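Local coordinates for protein of unknown function (Shewanella baltica, PDB 2Q9R) that is of unknown function but belongs to the DUF416 family, folds mainly into helices and can hold benzoic acid in a pocket, at residues 8-13 with 118-122; 21-26 with 57-61; 44-50 with 76-82. All blocks are in the same frame, centred on the assembly; numbering follows the deposited sequence.

Interaction 1 (8-13 with 118-122)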
ATOM      1  N   PHE A   8      10.208 -18.955 -10.007  1.00 51.85           N
ATOM      2  CA  PHE A   8      10.817 -17.644 -10.062  1.00 49.42           C
ATOM      3  C   PHE A   8      12.330 -17.691  -9.830  1.00 47.26           C
ATOM      4  O   PHE A   8      13.097 -17.100 -10.614  1.00 46.45           O
ATOM      5  CB  PHE A   8      10.137 -16.734  -9.051  1.00 47.42           C
ATOM      6  CG  PHE A   8      10.721 -15.367  -9.002  1.00 43.38           C
ATOM      7  CD1 PHE A   8      10.316 -14.401  -9.898  1.00 45.53           C
ATOM      8  CD2 PHE A   8      11.670 -15.053  -8.057  1.00 43.88           C
ATOM      9  CE1 PHE A   8      10.868 -13.118  -9.854  1.00 40.19           C
ATOM     10  CE2 PHE A   8      12.238 -13.799  -8.008  1.00 46.38           C
ATOM     11  CZ  PHE A   8      11.832 -12.827  -8.897  1.00 47.87           C
ATOM     12  N   PHE A   9      12.788 -18.394  -8.799  1.00 44.79           N
ATOM     13  CA  PHE A   9      14.226 -18.356  -8.503  1.00 47.42           C
ATOM     14  C   PHE A   9      15.038 -19.201  -9.417  1.00 46.50           C
ATOM     15  O   PHE A   9      16.206 -18.884  -9.651  1.00 45.58           O
ATOM     16  CB  PHE A   9      14.564 -18.701  -7.044  1.00 51.15           C
ATOM     17  CG  PHE A   9      14.306 -17.570  -6.098  1.00 53.69           C
ATOM     18  CD1 PHE A   9      15.176 -16.478  -6.050  1.00 56.16           C
ATOM     19  CD2 PHE A   9      13.171 -17.570  -5.291  1.00 58.62           C
ATOM     20  CE1 PHE A   9      14.941 -15.418  -5.186  1.00 57.75           C
ATOM     21  CE2 PHE A   9      12.925 -16.522  -4.409  1.00 58.49           C
ATOM     22  CZ  PHE A   9      13.799 -15.427  -4.371  1.00 57.33           C
ATOM     23  N   LYS A  10      14.466 -20.289  -9.932  1.00 45.66           N
ATOM     24  CA  LYS A  10      15.212 -21.061 -10.923  1.00 44.18           C
ATOM     25  C   LYS A  10      15.447 -20.165 -12.168  1.00 44.58           C
ATOM     26  O   LYS A  10      16.486 -20.261 -12.820  1.00 43.60           O
ATOM     27  CB  LYS A  10      14.528 -22.403 -11.256  1.00 42.49           C
ATOM     28  N   ARG A  11      14.479 -19.293 -12.470  1.00 42.28           N
ATOM     29  CA  ARG A  11      14.503 -18.454 -13.673  1.00 43.98           C
ATOM     30  C   ARG A  11      15.469 -17.291 -13.475  1.00 43.69           C
ATOM     31  O   ARG A  11      16.279 -16.923 -14.361  1.00 41.77           O
ATOM     32  CB  ARG A  11      13.106 -17.882 -13.958  1.00 44.99           C
ATOM     33  CG  ARG A  11      12.092 -18.843 -14.564  1.00 48.64           C
ATOM     34  CD  ARG A  11      10.948 -18.071 -15.220  1.00 50.49           C
ATOM     35  NE  ARG A  11      10.028 -17.521 -14.247  1.00 52.50           N
ATOM     36  CZ  ARG A  11       9.393 -16.350 -14.331  1.00 56.94           C
ATOM     37  NH1 ARG A  11       9.583 -15.513 -15.319  1.00 46.42           N
ATOM     38  NH2 ARG A  11       8.569 -15.986 -13.357  1.00 67.15           N
ATOM     39  N   LEU A  12      15.448 -16.766 -12.265  1.00 40.59           N
ATOM     40  CA  LEU A  12      16.361 -15.703 -11.891  1.00 42.99           C
ATOM     41  C   LEU A  12      17.795 -16.208 -11.936  1.00 41.31           C
ATOM     42  O   LEU A  12      18.700 -15.544 -12.479  1.00 43.32           O
ATOM     43  CB  LEU A  12      15.960 -15.194 -10.501  1.00 43.26           C
ATOM     44  CG  LEU A  12      16.525 -13.910  -9.961  1.00 47.90           C
ATOM     45  CD1 LEU A  12      16.349 -12.783 -10.967  1.00 48.76           C
ATOM     46  CD2 LEU A  12      15.836 -13.604  -8.649  1.00 46.37           C
ATOM     47  N   LYS A  13      18.014 -17.403 -11.412  1.00 42.66           N
ATOM     48  CA  LYS A  13      19.363 -17.973 -11.390  1.00 43.92           C
ATOM     49  C   LYS A  13      19.868 -18.321 -12.811  1.00 43.95           C
ATOM     50  O   LYS A  13      21.073 -18.274 -13.084  1.00 44.22           O
ATOM     51  CB  LYS A  13      19.408 -19.210 -10.498  1.00 46.18           C
ATOM     52  CG  LYS A  13      19.246 -18.897  -9.008  1.00 55.52           C
ATOM     53  CD  LYS A  13      18.968 -20.150  -8.184  1.00 66.70           C
ATOM     54  CE  LYS A  13      18.737 -19.818  -6.701  1.00 71.75           C
ATOM     55  NZ  LYS A  13      18.727 -21.052  -5.836  1.00 78.33           N
ATOM     56  N   VAL A 118      21.485 -12.068  -7.289  1.00 48.59           N
ATOM     57  CA  VAL A 118      20.212 -12.760  -7.245  1.00 49.23           C
ATOM     58  C   VAL A 118      19.509 -12.426  -5.918  1.00 49.10           C
ATOM     59  O   VAL A 118      18.359 -12.112  -5.932  1.00 48.10           O
ATOM     60  CB  VAL A 118      20.371 -14.334  -7.410  1.00 51.35           C
ATOM     61  CG1 VAL A 118      19.086 -15.084  -6.998  1.00 52.33           C
ATOM     62  CG2 VAL A 118      20.840 -14.741  -8.857  1.00 42.57           C
ATOM     63  N   ASN A 119      20.231 -12.459  -4.799  1.00 50.11           N
ATOM     64  CA  ASN A 119      19.626 -12.182  -3.477  1.00 50.93           C
ATOM     65  C   ASN A 119      19.114 -10.769  -3.228  1.00 48.17           C
ATOM     66  O   ASN A 119      18.437 -10.534  -2.229  1.00 49.09           O
ATOM     67  CB  ASN A 119      20.573 -12.589  -2.341  1.00 52.28           C
ATOM     68  CG  ASN A 119      20.545 -14.097  -2.088  1.00 67.23           C
ATOM     69  OD1 ASN A 119      19.629 -14.799  -2.556  1.00 75.05           O
ATOM     70  ND2 ASN A 119      21.551 -14.606  -1.362  1.00 73.40           N
ATOM     71  N   ILE A 120      19.399  -9.836  -4.139  1.00 47.42           N
ATOM     72  CA  ILE A 120      18.773  -8.530  -4.084  1.00 43.60           C
ATOM     73  C   ILE A 120      17.290  -8.705  -4.216  1.00 45.39           C
ATOM     74  O   ILE A 120      16.507  -7.858  -3.699  1.00 39.63           O
ATOM     75  CB  ILE A 120      19.301  -7.544  -5.193  1.00 43.31           C
ATOM     76  CG1 ILE A 120      20.793  -7.184  -4.973  1.00 50.65           C
ATOM     77  CG2 ILE A 120      18.447  -6.308  -5.271  1.00 46.56           C
ATOM     78  CD1 ILE A 120      21.213  -6.905  -3.545  1.00 47.83           C
ATOM     79  N   SER A 121      16.851  -9.802  -4.878  1.00 46.57           N
ATOM     80  CA  SER A 121      15.387 -10.108  -4.939  1.00 42.21           C
ATOM     81  C   SER A 121      14.740 -10.289  -3.559  1.00 45.51           C
ATOM     82  O   SER A 121      13.650  -9.766  -3.288  1.00 42.68           O
ATOM     83  CB  SER A 121      15.079 -11.365  -5.771  1.00 44.36           C
ATOM     84  OG  SER A 121      13.681 -11.727  -5.648  1.00 40.87           O
ATOM     85  N   LYS A 122      15.384 -11.091  -2.727  1.00 44.79           N
ATOM     86  CA  LYS A 122      14.943 -11.349  -1.369  1.00 45.86           C
ATOM     87  C   LYS A 122      15.020 -10.114  -0.476  1.00 46.69           C
ATOM     88  O   LYS A 122      14.183  -9.889   0.399  1.00 44.84           O
ATOM     89  CB  LYS A 122      15.811 -12.445  -0.774  1.00 45.17           C
ATOM     90  CG  LYS A 122      15.569 -13.828  -1.423  1.00 53.62           C
ATOM     91  CD  LYS A 122      16.485 -14.907  -0.815  1.00 56.34           C
ATOM     92  CE  LYS A 122      16.165 -16.334  -1.342  1.00 68.59           C
ATOM     93  NZ  LYS A 122      17.082 -17.371  -0.742  1.00 69.74           N
TER
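L12 of helix 8-14 packs its side chain against V118 and S121. With CG anti to the backbone N (chi1 -167°), the chain heads from CB straight into the contact. CG lies 4.1 Å from V118 CG1, and CD2 touches both partners, 3.9 Å from the same methyl and 3.7 Å from S121 CB. The other methyl, CD1, turns to F23 of helix 17-42. The L12 and V118 side chains lie alongside, pointing opposite ways. Beside them stands the F9 ring, with F8 CD2 over the centre of one face and V118 CG1 at its edge. Its far end reaches the second segment, CZ lying 3.8 Å from K122 CG. The extended K122 chain runs on past this end, CE 3.9 Å from F9 CZ, while NZ is 5.5 Å from the ring centroid, at most a weak cation-pi attraction. The S121 hydroxyl meets the F8 ring near its plane, OG 3.5 Å from CE2, and is hydrogen-bonded to Q162 of helix 153-170. No hydrogen bond joins the two segments: the N-terminal helix is held on the junction between helices 114-118 and 120-136 by apolar and aromatic contact, and the serine's polar need is met by a third helix.

Interaction 2 (21-26 with 57-61); sequences QLFATA and LWQSL
T25 lays its methyl on the indole of W58, CG2 standing 3.7 Å from the centroid of the six-membered ring and 12° off its normal, a CH-pi contact over the face. Segments 21-26 and 57-61 run nearly antiparallel (155°), their axes 10.3 Å apart at closest approach. T25 CG2 is anti to the backbone N, while OG1 sits beside that N and turns back to its own helix, bonding Q21 O at 2.6 Å. The T25 N-H grips that carbonyl from the opposite face of its plane. CG of W58 lies beside its backbone N (chi1 -74°), and the indole reaches across to the other helix, where A26 CA lies 3.9 Å from CH2 and L22 CD1, coming in roughly perpendicular, the same distance from CZ3; NE1 is bonded to Q29. L61 points both methyls across: CD1 meets T25 OG1 tip to tip at 3.7 Å, and CD2 packs against the aliphatic part of Q21, 3.8 Å from CG. The extended Q21 chain carries NE2 past L61 to a water. That water accepts from NE2 and donates to T25 OG1 and to L57 O, the last at 2.8 Å. No hydrogen bond joins the segments directly; side chains meet by apolar and CH-pi contact, and the polar link is the water, which ties a glutamine and a threonine of one helix to a backbone carbonyl of the other.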
ATOM      1  N   GLN A  21      22.341  -8.459 -13.220  1.00 40.60           N
ATOM      2  CA  GLN A  21      22.795  -7.131 -12.815  1.00 42.43           C
ATOM      3  C   GLN A  21      21.766  -6.075 -13.161  1.00 41.41           C
ATOM      4  O   GLN A  21      21.453  -5.176 -12.334  1.00 41.47           O
ATOM      5  CB  GLN A  21      24.113  -6.841 -13.506  1.00 40.79           C
ATOM      6  CG  GLN A  21      24.844  -5.609 -13.001  1.00 39.75           C
ATOM      7  CD  GLN A  21      26.231  -5.465 -13.637  1.00 43.98           C
ATOM      8  OE1 GLN A  21      26.847  -6.444 -14.020  1.00 53.58           O
ATOM      9  NE2 GLN A  21      26.693  -4.236 -13.775  1.00 45.67           N
ATOM     10  N   LEU A  22      21.189  -6.185 -14.360  1.00 41.51           N
ATOM     11  CA  LEU A  22      20.077  -5.297 -14.746  1.00 39.83           C
ATOM     12  C   LEU A  22      18.874  -5.414 -13.799  1.00 39.39           C
ATOM     13  O   LEU A  22      18.328  -4.388 -13.306  1.00 38.29           O
ATOM     14  CB  LEU A  22      19.650  -5.571 -16.207  1.00 41.94           C
ATOM     15  CG  LEU A  22      18.426  -4.835 -16.785  1.00 43.18           C
ATOM     16  CD1 LEU A  22      18.556  -3.305 -16.611  1.00 34.98           C
ATOM     17  CD2 LEU A  22      18.227  -5.189 -18.283  1.00 35.20           C
ATOM     18  N   PHE A  23      18.425  -6.656 -13.588  1.00 41.09           N
ATOM     19  CA  PHE A  23      17.323  -6.955 -12.664  1.00 41.14           C
ATOM     20  C   PHE A  23      17.529  -6.288 -11.290  1.00 41.67           C
ATOM     21  O   PHE A  23      16.634  -5.609 -10.747  1.00 37.74           O
ATOM     22  CB  PHE A  23      17.180  -8.503 -12.534  1.00 42.17           C
ATOM     23  CG  PHE A  23      16.081  -8.949 -11.574  1.00 40.12           C
ATOM     24  CD1 PHE A  23      16.331  -9.070 -10.221  1.00 40.71           C
ATOM     25  CD2 PHE A  23      14.790  -9.246 -12.052  1.00 39.75           C
ATOM     26  CE1 PHE A  23      15.339  -9.500  -9.345  1.00 44.76           C
ATOM     27  CE2 PHE A  23      13.780  -9.638 -11.180  1.00 42.09           C
ATOM     28  CZ  PHE A  23      14.041  -9.741  -9.818  1.00 36.17           C
ATOM     29  N   ALA A  24      18.705  -6.533 -10.715  1.00 40.43           N
ATOM     30  CA  ALA A  24      19.065  -6.030  -9.376  1.00 40.61           C
ATOM     31  C   ALA A  24      19.237  -4.500  -9.350  1.00 37.85           C
ATOM     32  O   ALA A  24      18.810  -3.814  -8.403  1.00 40.86           O
ATOM     33  CB  ALA A  24      20.378  -6.750  -8.894  1.00 36.03           C
ATOM     34  N   THR A  25      19.804  -3.938 -10.406  1.00 36.43           N
ATOM     35  CA  THR A  25      19.925  -2.477 -10.513  1.00 36.85           C
ATOM     36  C   THR A  25      18.551  -1.825 -10.494  1.00 38.69           C
ATOM     37  O   THR A  25      18.349  -0.884  -9.746  1.00 40.02           O
ATOM     38  CB  THR A  25      20.688  -2.079 -11.756  1.00 37.44           C
ATOM     39  OG1 THR A  25      21.968  -2.725 -11.669  1.00 34.84           O
ATOM     40  CG2 THR A  25      20.915  -0.533 -11.868  1.00 39.44           C
ATOM     41  N   ALA A  26      17.637  -2.348 -11.317  1.00 36.30           N
ATOM     42  CA  ALA A  26      16.255  -1.845 -11.377  1.00 38.89           C
ATOM     43  C   ALA A  26      15.564  -1.908  -9.984  1.00 40.51           C
ATOM     44  O   ALA A  26      14.879  -0.963  -9.555  1.00 46.43           O
ATOM     45  CB  ALA A  26      15.456  -2.653 -12.433  1.00 38.84           C
ATOM     46  N   LEU A  57      25.838   2.552 -11.547  1.00 41.49           N
ATOM     47  CA  LEU A  57      25.342   1.201 -11.843  1.00 41.63           C
ATOM     48  C   LEU A  57      24.583   1.164 -13.177  1.00 42.88           C
ATOM     49  O   LEU A  57      24.745   0.220 -13.967  1.00 47.53           O
ATOM     50  CB  LEU A  57      24.446   0.655 -10.717  1.00 43.04           C
ATOM     51  CG  LEU A  57      25.231   0.323  -9.442  1.00 39.71           C
ATOM     52  CD1 LEU A  57      24.315   0.328  -8.214  1.00 43.68           C
ATOM     53  CD2 LEU A  57      26.026  -0.976  -9.570  1.00 43.61           C
ATOM     54  N   TRP A  58      23.764   2.172 -13.437  1.00 44.71           N
ATOM     55  CA  TRP A  58      23.072   2.224 -14.727  1.00 43.48           C
ATOM     56  C   TRP A  58      24.091   2.318 -15.870  1.00 44.56           C
ATOM     57  O   TRP A  58      23.987   1.581 -16.856  1.00 44.25           O
ATOM     58  CB  TRP A  58      22.075   3.363 -14.795  1.00 42.47           C
ATOM     59  CG  TRP A  58      20.839   3.098 -13.999  1.00 40.60           C
ATOM     60  CD1 TRP A  58      20.444   3.753 -12.881  1.00 41.46           C
ATOM     61  CD2 TRP A  58      19.841   2.100 -14.253  1.00 37.99           C
ATOM     62  NE1 TRP A  58      19.253   3.232 -12.416  1.00 39.37           N
ATOM     63  CE2 TRP A  58      18.859   2.223 -13.245  1.00 40.51           C
ATOM     64  CE3 TRP A  58      19.666   1.129 -15.232  1.00 38.27           C
ATOM     65  CZ2 TRP A  58      17.759   1.379 -13.177  1.00 38.44           C
ATOM     66  CZ3 TRP A  58      18.539   0.317 -15.187  1.00 36.52           C
ATOM     67  CH2 TRP A  58      17.601   0.460 -14.189  1.00 34.99           C
ATOM     68  N   GLN A  59      25.051   3.242 -15.745  1.00 44.34           N
ATOM     69  CA  GLN A  59      26.064   3.411 -16.781  1.00 46.36           C
ATOM     70  C   GLN A  59      26.883   2.152 -17.002  1.00 46.68           C
ATOM     71  O   GLN A  59      27.322   1.869 -18.130  1.00 47.39           O
ATOM     72  CB  GLN A  59      26.992   4.565 -16.428  1.00 49.05           C
ATOM     73  CG  GLN A  59      26.373   5.939 -16.579  1.00 51.46           C
ATOM     74  CD  GLN A  59      26.085   6.219 -18.010  1.00 54.89           C
ATOM     75  OE1 GLN A  59      26.963   6.053 -18.868  1.00 64.17           O
ATOM     76  NE2 GLN A  59      24.830   6.606 -18.310  1.00 60.24           N
ATOM     77  N   SER A  60      27.122   1.393 -15.938  1.00 45.87           N
ATOM     78  CA  SER A  60      27.857   0.128 -16.081  1.00 45.69           C
ATOM     79  C   SER A  60      27.161  -0.828 -17.016  1.00 46.24           C
ATOM     80  O   SER A  60      27.819  -1.651 -17.691  1.00 44.60           O
ATOM     81  CB  SER A  60      28.031  -0.585 -14.751  1.00 45.17           C
ATOM     82  OG  SER A  60      28.639   0.326 -13.858  1.00 63.15           O
ATOM     83  N   LEU A  61      25.840  -0.735 -17.054  1.00 47.31           N
ATOM     84  CA  LEU A  61      25.062  -1.580 -17.952  1.00 50.83           C
ATOM     85  C   LEU A  61      25.049  -1.067 -19.393  1.00 51.81           C
ATOM     86  O   LEU A  61      24.896  -1.870 -20.294  1.00 51.31           O
ATOM     87  CB  LEU A  61      23.634  -1.751 -17.427  1.00 50.04           C
ATOM     88  CG  LEU A  61      23.517  -2.464 -16.069  1.00 50.59           C
ATOM     89  CD1 LEU A  61      22.185  -2.122 -15.361  1.00 37.29           C
ATOM     90  CD2 LEU A  61      23.691  -3.964 -16.239  1.00 45.00           C
TER
HETATM   91  O   HOH W   1      24.711  -2.347 -12.756  1.00 44.18           O

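Interaction 3 (44-50 with 76-82); sequences FGDPAVL and RLEDNTP. With GOL (glycerol), chain J.
The F44 ring lies between P82 and a glycerol, probably from the crystallisation liquor: P82 CB makes a CH-pi contact over one face, 4.0 Å from the centroid and offset toward the rim, and glycerol O1 lies over the opposite face. At the ring's edge, near its plane, is N80 O, 3.4 Å from F44 CE2. The second flat group is the N80 amide. Its ND2 bonds R76 O at 2.8 Å, nearly straight (171°) and with that oxygen almost in the amide plane; the N80 N-H reaches R76 O from the other face of the carbonyl. This fixes the amide's turn. OD1, at its other end, accepts from D46 N at 2.9 Å, a bent bond (134°) tilted from the carbonyl plane, and from glycerol O3. The glycerol also takes the G45 N-H on O1. Replacing N80 with an alanine would remove the amide and is likely to leave D46 N without its acceptor across the contact, R76 O with one donor fewer and a gap beside V49 CG2. That methyl rests 3.7 Å from N80 ND2, and V49 CG1, which an anti chi1 of 160° turns toward R76 and L77, lies 4.0 Å from L77 CD2. D46 is itself an N-cap, its OD1 accepting from A48 N at 3.2 Å. Here an N-capped helix start is tied to the C-terminal end of helix 70-79 by the asparagine that follows it, within an all-alpha fold.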
ATOM      1  N   PHE A  44      19.067  12.592   8.552  1.00 43.77           N
ATOM      2  CA  PHE A  44      20.218  11.716   8.493  1.00 43.79           C
ATOM      3  C   PHE A  44      20.661  11.492   7.053  1.00 42.56           C
ATOM      4  O   PHE A  44      19.843  11.240   6.181  1.00 45.24           O
ATOM      5  CB  PHE A  44      19.944  10.343   9.139  1.00 43.31           C
ATOM      6  CG  PHE A  44      21.127   9.407   9.037  1.00 41.02           C
ATOM      7  CD1 PHE A  44      22.109   9.416  10.010  1.00 39.48           C
ATOM      8  CD2 PHE A  44      21.303   8.597   7.908  1.00 42.67           C
ATOM      9  CE1 PHE A  44      23.228   8.605   9.879  1.00 47.48           C
ATOM     10  CE2 PHE A  44      22.423   7.797   7.765  1.00 37.99           C
ATOM     11  CZ  PHE A  44      23.380   7.792   8.757  1.00 45.39           C
ATOM     12  N   GLY A  45      21.967  11.579   6.824  1.00 42.38           N
ATOM     13  CA  GLY A  45      22.589  11.031   5.625  1.00 41.86           C
ATOM     14  C   GLY A  45      22.435  11.914   4.415  1.00 42.14           C
ATOM     15  O   GLY A  45      21.830  12.986   4.465  1.00 43.73           O
ATOM     16  N   ASP A  46      22.967  11.444   3.309  1.00 41.04           N
ATOM     17  CA  ASP A  46      22.934  12.193   2.075  1.00 43.96           C
ATOM     18  C   ASP A  46      22.485  11.302   0.903  1.00 42.62           C
ATOM     19  O   ASP A  46      23.288  10.515   0.379  1.00 41.65           O
ATOM     20  CB  ASP A  46      24.344  12.743   1.796  1.00 43.34           C
ATOM     21  CG  ASP A  46      24.405  13.527   0.508  1.00 44.69           C
ATOM     22  OD1 ASP A  46      23.363  13.818  -0.120  1.00 44.72           O
ATOM     23  OD2 ASP A  46      25.510  13.906   0.150  1.00 48.18           O
ATOM     24  N   PRO A  47      21.220  11.434   0.479  1.00 44.00           N
ATOM     25  CA  PRO A  47      20.679  10.604  -0.620  1.00 44.65           C
ATOM     26  C   PRO A  47      21.442  10.654  -1.944  1.00 46.57           C
ATOM     27  O   PRO A  47      21.412   9.680  -2.706  1.00 46.24           O
ATOM     28  CB  PRO A  47      19.242  11.131  -0.776  1.00 47.87           C
ATOM     29  CG  PRO A  47      18.897  11.637   0.584  1.00 46.12           C
ATOM     30  CD  PRO A  47      20.181  12.313   1.042  1.00 44.37           C
ATOM     31  N   ALA A  48      22.171  11.744  -2.179  1.00 42.26           N
ATOM     32  CA  ALA A  48      22.964  11.910  -3.402  1.00 42.05           C
ATOM     33  C   ALA A  48      24.085  10.871  -3.508  1.00 39.70           C
ATOM     34  O   ALA A  48      24.568  10.552  -4.599  1.00 42.88           O
ATOM     35  CB  ALA A  48      23.545  13.320  -3.450  1.00 40.89           C
ATOM     36  N   VAL A  49      24.526  10.352  -2.366  1.00 41.27           N
ATOM     37  CA  VAL A  49      25.531   9.284  -2.367  1.00 39.70           C
ATOM     38  C   VAL A  49      24.966   8.009  -3.002  1.00 43.99           C
ATOM     39  O   VAL A  49      25.665   7.321  -3.784  1.00 42.14           O
ATOM     40  CB  VAL A  49      26.091   9.015  -0.933  1.00 40.59           C
ATOM     41  CG1 VAL A  49      26.725   7.646  -0.857  1.00 36.86           C
ATOM     42  CG2 VAL A  49      27.073  10.137  -0.510  1.00 38.98           C
ATOM     43  N   LEU A  50      23.700   7.714  -2.686  1.00 42.82           N
ATOM     44  CA  LEU A  50      22.985   6.580  -3.255  1.00 43.26           C
ATOM     45  C   LEU A  50      22.638   6.851  -4.716  1.00 44.97           C
ATOM     46  O   LEU A  50      22.819   5.971  -5.545  1.00 44.73           O
ATOM     47  CB  LEU A  50      21.712   6.254  -2.480  1.00 45.75           C
ATOM     48  CG  LEU A  50      21.781   5.553  -1.121  1.00 43.73           C
ATOM     49  CD1 LEU A  50      22.376   6.530  -0.071  1.00 42.60           C
ATOM     50  CD2 LEU A  50      20.410   5.057  -0.715  1.00 43.13           C
ATOM     51  N   ARG A  76      31.611   5.372   1.106  1.00 44.24           N
ATOM     52  CA  ARG A  76      30.614   6.446   1.263  1.00 44.87           C
ATOM     53  C   ARG A  76      29.235   5.894   1.574  1.00 44.15           C
ATOM     54  O   ARG A  76      28.503   6.454   2.396  1.00 41.83           O
ATOM     55  CB  ARG A  76      30.532   7.332   0.025  1.00 46.26           C
ATOM     56  CG  ARG A  76      31.743   8.228  -0.155  1.00 59.16           C
ATOM     57  CD  ARG A  76      31.405   9.482  -0.945  1.00 69.91           C
ATOM     58  NE  ARG A  76      32.623  10.243  -1.237  1.00 79.81           N
ATOM     59  CZ  ARG A  76      33.320  10.201  -2.383  1.00 81.00           C
ATOM     60  NH1 ARG A  76      32.935   9.438  -3.414  1.00 79.12           N
ATOM     61  NH2 ARG A  76      34.416  10.947  -2.504  1.00 76.41           N
ATOM     62  N   LEU A  77      28.883   4.802   0.916  1.00 42.81           N
ATOM     63  CA  LEU A  77      27.624   4.143   1.228  1.00 42.61           C
ATOM     64  C   LEU A  77      27.563   3.729   2.704  1.00 42.83           C
ATOM     65  O   LEU A  77      26.563   3.993   3.381  1.00 43.72           O
ATOM     66  CB  LEU A  77      27.397   2.965   0.284  1.00 41.21           C
ATOM     67  CG  LEU A  77      27.054   3.390  -1.175  1.00 46.15           C
ATOM     68  CD1 LEU A  77      27.292   2.288  -2.224  1.00 39.58           C
ATOM     69  CD2 LEU A  77      25.601   3.864  -1.225  1.00 34.01           C
ATOM     70  N   GLU A  78      28.630   3.107   3.205  1.00 43.62           N
ATOM     71  CA  GLU A  78      28.628   2.671   4.591  0.50 44.85           C
ATOM     72  C   GLU A  78      28.518   3.875   5.533  1.00 45.28           C
ATOM     73  O   GLU A  78      27.739   3.821   6.482  1.00 43.48           O
ATOM     74  CB  GLU A  78      29.839   1.787   4.914  0.50 46.65           C
ATOM     75  CG  GLU A  78      29.705   0.965   6.234  0.50 51.95           C
ATOM     76  CD  GLU A  78      28.521  -0.008   6.250  0.50 59.12           C
ATOM     77  OE1 GLU A  78      28.129  -0.524   5.173  0.50 66.39           O
ATOM     78  OE2 GLU A  78      27.978  -0.259   7.355  0.50 61.02           O
ATOM     79  N   ASP A  79      29.234   4.966   5.240  1.00 45.60           N
ATOM     80  CA  ASP A  79      29.156   6.188   6.050  1.00 44.77           C
ATOM     81  C   ASP A  79      27.742   6.726   6.124  1.00 44.44           C
ATOM     82  O   ASP A  79      27.359   7.360   7.095  1.00 45.96           O
ATOM     83  CB  ASP A  79      30.086   7.281   5.493  1.00 44.46           C
ATOM     84  CG  ASP A  79      31.579   6.946   5.665  1.00 53.07           C
ATOM     85  OD1 ASP A  79      31.915   6.080   6.502  1.00 51.41           O
ATOM     86  OD2 ASP A  79      32.410   7.540   4.944  1.00 60.82           O
ATOM     87  N   ASN A  80      26.964   6.469   5.088  1.00 42.51           N
ATOM     88  CA  ASN A  80      25.574   6.911   5.036  1.00 41.60           C
ATOM     89  C   ASN A  80      24.518   5.842   5.369  1.00 44.05           C
ATOM     90  O   ASN A  80      23.325   6.001   5.044  1.00 40.28           O
ATOM     91  CB  ASN A  80      25.315   7.494   3.642  1.00 42.00           C
ATOM     92  CG  ASN A  80      25.937   8.848   3.477  1.00 43.49           C
ATOM     93  OD1 ASN A  80      25.347   9.840   3.853  1.00 42.78           O
ATOM     94  ND2 ASN A  80      27.160   8.886   2.955  1.00 43.42           N
ATOM     95  N   THR A  81      24.958   4.752   5.982  1.00 43.50           N
ATOM     96  CA  THR A  81      24.052   3.686   6.356  1.00 42.11           C
ATOM     97  C   THR A  81      23.708   3.926   7.828  1.00 44.60           C
ATOM     98  O   THR A  81      24.605   3.950   8.675  1.00 42.88           O
ATOM     99  CB  THR A  81      24.679   2.325   6.183  1.00 39.42           C
ATOM    100  OG1 THR A  81      25.123   2.166   4.827  1.00 43.18           O
ATOM    101  CG2 THR A  81      23.634   1.195   6.541  1.00 38.77           C
ATOM    102  N   PRO A  82      22.420   4.137   8.132  1.00 43.09           N
ATOM    103  CA  PRO A  82      22.089   4.403   9.530  1.00 45.98           C
ATOM    104  C   PRO A  82      22.082   3.139  10.443  1.00 47.03           C
ATOM    105  O   PRO A  82      22.005   1.976   9.973  1.00 46.21           O
ATOM    106  CB  PRO A  82      20.689   5.025   9.440  1.00 45.29           C
ATOM    107  CG  PRO A  82      20.077   4.343   8.246  1.00 43.36           C
ATOM    108  CD  PRO A  82      21.226   4.147   7.268  1.00 46.99           C
TER
HETATM  109  C1  GOL J 208      25.341  12.581   8.449  1.00 87.51           C
HETATM  110  O1  GOL J 208      23.956  12.568   8.735  1.00 76.08           O
HETATM  111  C2  GOL J 208      25.866  11.184   8.088  1.00 88.50           C
HETATM  112  O2  GOL J 208      26.333  10.543   9.263  1.00 89.35           O
HETATM  113  C3  GOL J 208      27.007  11.255   7.055  1.00 88.97           C
HETATM  114  O3  GOL J 208      26.569  11.702   5.777  1.00 86.92           O

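The three contacts fall within one all-helical DUF416 chain. Interaction 1 closes the longest loop, bringing helix 8-14 onto the junction between helices 114-118 and 120-136, and both other contacts form inside that loop. Interactions 1 and 2 have centres about 15 Å apart and touch: F23 of helix 17-42 packs on F8, L12 and S121, and A24 on I120. Interactions 2 and 3 share helix 47-62, one near its C-terminal end and the other at its start, with centres about 19 Å apart; their segments alternate along the chain. Interactions 1 and 3 lie on opposite sides of the chain's centre, about 26 Å between centres. Together the contacts tie the N-terminal helix, helix 17-42 and helix 47-62 into one helical body.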